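Local coordinates for conserved hypothetical protein (Streptococcus pneumoniae, PDB 2GK4), which is of unproven function but probably belongs to the flavoproteins of coenzyme A biosynthesis, with a Rossmann-like fold related to NADP-binding domains, at residues 4-9 against 42-47. Numbering follows the deposited sequence.
Sequences MKILVT and AGYEVC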
HETATM    1  N   MSE A   4     -34.879   2.916  -5.820  1.00 39.76           N
HETATM    2  CA  MSE A   4     -33.672   3.723  -5.948  1.00 39.44           C
HETATM    3  C   MSE A   4     -32.395   2.919  -5.681  1.00 35.41           C
HETATM    4  O   MSE A   4     -32.309   2.148  -4.733  1.00 35.33           O
HETATM    5  CB  MSE A   4     -33.801   5.086  -5.248  1.00 40.04           C
HETATM    6  CG  MSE A   4     -33.228   5.307  -3.880  1.00 41.54           C
HETATM    7 SE   MSE A   4     -33.649   7.178  -3.358  0.65 47.90          SE
HETATM    8  CE  MSE A   4     -34.236   7.940  -4.973  1.00 46.98           C
ATOM      9  N   LYS A   5     -31.451   3.059  -6.601  1.00 30.61           N
ATOM     10  CA  LYS A   5     -30.231   2.281  -6.620  1.00 27.68           C
ATOM     11  C   LYS A   5     -29.153   3.148  -5.990  1.00 25.52           C
ATOM     12  O   LYS A   5     -29.081   4.357  -6.271  1.00 24.09           O
ATOM     13  CB  LYS A   5     -29.846   1.960  -8.060  1.00 27.09           C
ATOM     14  CG  LYS A   5     -30.819   1.032  -8.805  1.00 31.25           C
ATOM     15  CD  LYS A   5     -30.278   0.754 -10.199  1.00 36.85           C
ATOM     16  CE  LYS A   5     -31.200  -0.145 -11.011  1.00 41.08           C
ATOM     17  NZ  LYS A   5     -30.623  -0.382 -12.374  1.00 44.10           N
ATOM     18  N   ILE A   6     -28.340   2.542  -5.132  1.00 23.04           N
ATOM     19  CA  ILE A   6     -27.351   3.294  -4.360  1.00 21.42           C
ATOM     20  C   ILE A   6     -25.925   2.956  -4.796  1.00 21.03           C
ATOM     21  O   ILE A   6     -25.538   1.798  -4.817  1.00 20.31           O
ATOM     22  CB  ILE A   6     -27.477   2.995  -2.840  1.00 22.26           C
ATOM     23  CG1 ILE A   6     -28.954   2.893  -2.396  1.00 22.29           C
ATOM     24  CG2 ILE A   6     -26.688   4.018  -2.025  1.00 22.09           C
ATOM     25  CD1 ILE A   6     -29.703   4.172  -2.367  1.00 24.84           C
ATOM     26  N   LEU A   7     -25.139   3.993  -5.114  1.00 19.96           N
ATOM     27  CA  LEU A   7     -23.738   3.836  -5.417  1.00 19.44           C
ATOM     28  C   LEU A   7     -22.946   4.223  -4.170  1.00 19.34           C
ATOM     29  O   LEU A   7     -23.194   5.254  -3.547  1.00 19.68           O
ATOM     30  CB  LEU A   7     -23.368   4.766  -6.603  1.00 19.17           C
ATOM     31  CG  LEU A   7     -21.959   4.710  -7.220  1.00 16.80           C
ATOM     32  CD1 LEU A   7     -21.644   3.320  -7.812  1.00 19.81           C
ATOM     33  CD2 LEU A   7     -21.897   5.791  -8.290  1.00 19.18           C
ATOM     34  N   VAL A   8     -22.021   3.360  -3.773  1.00 19.09           N
ATOM     35  CA  VAL A   8     -21.252   3.584  -2.567  1.00 18.98           C
ATOM     36  C   VAL A   8     -19.792   3.462  -2.907  1.00 18.40           C
ATOM     37  O   VAL A   8     -19.398   2.590  -3.721  1.00 19.22           O
ATOM     38  CB  VAL A   8     -21.643   2.571  -1.414  1.00 19.17           C
ATOM     39  CG1 VAL A   8     -20.789   2.816  -0.172  1.00 19.24           C
ATOM     40  CG2 VAL A   8     -23.167   2.612  -1.077  1.00 19.28           C
ATOM     41  N   THR A   9     -18.955   4.330  -2.325  1.00 18.72           N
ATOM     42  CA  THR A   9     -17.519   4.114  -2.434  1.00 18.28           C
ATOM     43  C   THR A   9     -16.923   3.890  -1.052  1.00 18.44           C
ATOM     44  O   THR A   9     -17.396   4.456  -0.037  1.00 18.63           O
ATOM     45  CB  THR A   9     -16.739   5.288  -3.122  1.00 17.96           C
ATOM     46  OG1 THR A   9     -16.692   6.423  -2.236  1.00 17.60           O
ATOM     47  CG2 THR A   9     -17.404   5.721  -4.477  1.00 17.77           C
ATOM     48  N   ALA A  42     -31.860  -3.656   4.245  1.00 23.26           N
ATOM     49  CA  ALA A  42     -33.121  -2.941   4.069  1.00 23.78           C
ATOM     50  C   ALA A  42     -33.707  -3.045   2.652  1.00 24.21           C
ATOM     51  O   ALA A  42     -34.731  -2.428   2.368  1.00 24.76           O
ATOM     52  CB  ALA A  42     -32.962  -1.460   4.483  1.00 24.82           C
ATOM     53  N   GLY A  43     -33.060  -3.804   1.767  1.00 22.59           N
ATOM     54  CA  GLY A  43     -33.625  -4.172   0.469  1.00 22.02           C
ATOM     55  C   GLY A  43     -33.166  -3.336  -0.726  1.00 22.57           C
ATOM     56  O   GLY A  43     -33.712  -3.482  -1.828  1.00 23.89           O
ATOM     57  N   TYR A  44     -32.176  -2.459  -0.533  1.00 21.46           N
ATOM     58  CA  TYR A  44     -31.625  -1.651  -1.640  1.00 21.96           C
ATOM     59  C   TYR A  44     -30.653  -2.428  -2.506  1.00 21.83           C
ATOM     60  O   TYR A  44     -29.954  -3.322  -2.020  1.00 22.17           O
ATOM     61  CB  TYR A  44     -30.882  -0.413  -1.097  1.00 22.24           C
ATOM     62  CG  TYR A  44     -31.844   0.592  -0.532  1.00 24.78           C
ATOM     63  CD1 TYR A  44     -32.147   0.588   0.820  1.00 25.39           C
ATOM     64  CD2 TYR A  44     -32.500   1.509  -1.368  1.00 26.21           C
ATOM     65  CE1 TYR A  44     -33.059   1.484   1.360  1.00 28.37           C
ATOM     66  CE2 TYR A  44     -33.417   2.417  -0.842  1.00 25.50           C
ATOM     67  CZ  TYR A  44     -33.686   2.396   0.525  1.00 26.87           C
ATOM     68  OH  TYR A  44     -34.604   3.267   1.073  1.00 28.88           O
ATOM     69  N   GLU A  45     -30.639  -2.070  -3.788  1.00 21.68           N
ATOM     70  CA  GLU A  45     -29.638  -2.508  -4.736  1.00 23.45           C
ATOM     71  C   GLU A  45     -28.454  -1.558  -4.553  1.00 21.40           C
ATOM     72  O   GLU A  45     -28.643  -0.331  -4.535  1.00 20.67           O
ATOM     73  CB  GLU A  45     -30.194  -2.408  -6.157  1.00 23.35           C
ATOM     74  CG  GLU A  45     -29.174  -2.751  -7.236  1.00 27.81           C
ATOM     75  CD  GLU A  45     -29.792  -2.704  -8.636  1.00 29.07           C
ATOM     76  OE1 GLU A  45     -29.023  -2.502  -9.619  1.00 35.65           O
ATOM     77  OE2 GLU A  45     -31.044  -2.835  -8.729  1.00 31.41           O
ATOM     78  N   VAL A  46     -27.272  -2.119  -4.314  1.00 20.30           N
ATOM     79  CA  VAL A  46     -26.071  -1.304  -4.052  1.00 21.04           C
ATOM     80  C   VAL A  46     -24.963  -1.701  -5.007  1.00 21.06           C
ATOM     81  O   VAL A  46     -24.708  -2.885  -5.207  1.00 20.78           O
ATOM     82  CB  VAL A  46     -25.532  -1.495  -2.607  1.00 20.82           C
ATOM     83  CG1 VAL A  46     -24.233  -0.649  -2.389  1.00 22.45           C
ATOM     84  CG2 VAL A  46     -26.604  -1.141  -1.569  1.00 22.06           C
ATOM     85  N   CYS A  47     -24.278  -0.709  -5.566  1.00 21.02           N
ATOM     86  CA  CYS A  47     -23.057  -0.964  -6.297  1.00 20.32           C
ATOM     87  C   CYS A  47     -21.927  -0.355  -5.474  1.00 20.26           C
ATOM     88  O   CYS A  47     -21.954   0.858  -5.160  1.00 19.40           O
ATOM     89  CB  CYS A  47     -23.126  -0.335  -7.688  1.00 21.37           C
ATOM     90  SG  CYS A  47     -21.492  -0.345  -8.524  1.00 25.16           S
TER
HETATM   91  O   HOH W   1     -33.049  -0.340  -4.628  1.00 35.04           O
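Met4, a selenomethionine, turns its carbonyl to the edge of the Tyr44 ring, with Met4 O lying near the ring plane 3.4 Å from Tyr44 CD2. A water bridges the two backbones here: it donates to Met4 O and accepts from Glu45 N. Lys5 and Glu45 run side by side, both extended beyond CG. The carboxylate lies along the lysine methylenes, and Lys5 CE is 3.5 Å from Glu45 OE1. The salt bridge between Lys5 NZ and Glu45 OE1 is long, at 3.8 Å.

Ile6 bonds the neighbouring strand through both its backbone groups. Ile6 N donates to Glu45 O in a nearly straight bond (172°), and Ile6 O accepts from Cys47 N. Ile6 O also receives a CA-H...O contact from Val46. Ile6 CG1, anti to its own carbonyl carbon (chi1 -40°), reaches Tyr44 CD2 at 3.9 Å. The phenol OH of Tyr44 is hydrogen-bonded to His231, near the C-terminus.

Leu7 lies on the same face as Lys5, Glu45 and Cys47, and its CD1 packs against Cys47 SG at 3.7 Å. Val8 N donates to Cys47 O at 2.9 Å. On the other face, Val8 CG2 meets Val46 CG1 at 3.7 Å, and helix 30-41 packs on both valines.

Strand 5-9 is flanked by strands 45-50 and 87-90 in the main sheet. Helix 30-41 ends in a Schellman motif at Gly43, and the chain then enters strand 45-50. Two adjacent parallel strands with this intervening helix form a beta-alpha-beta unit, as in Rossmann-like folds.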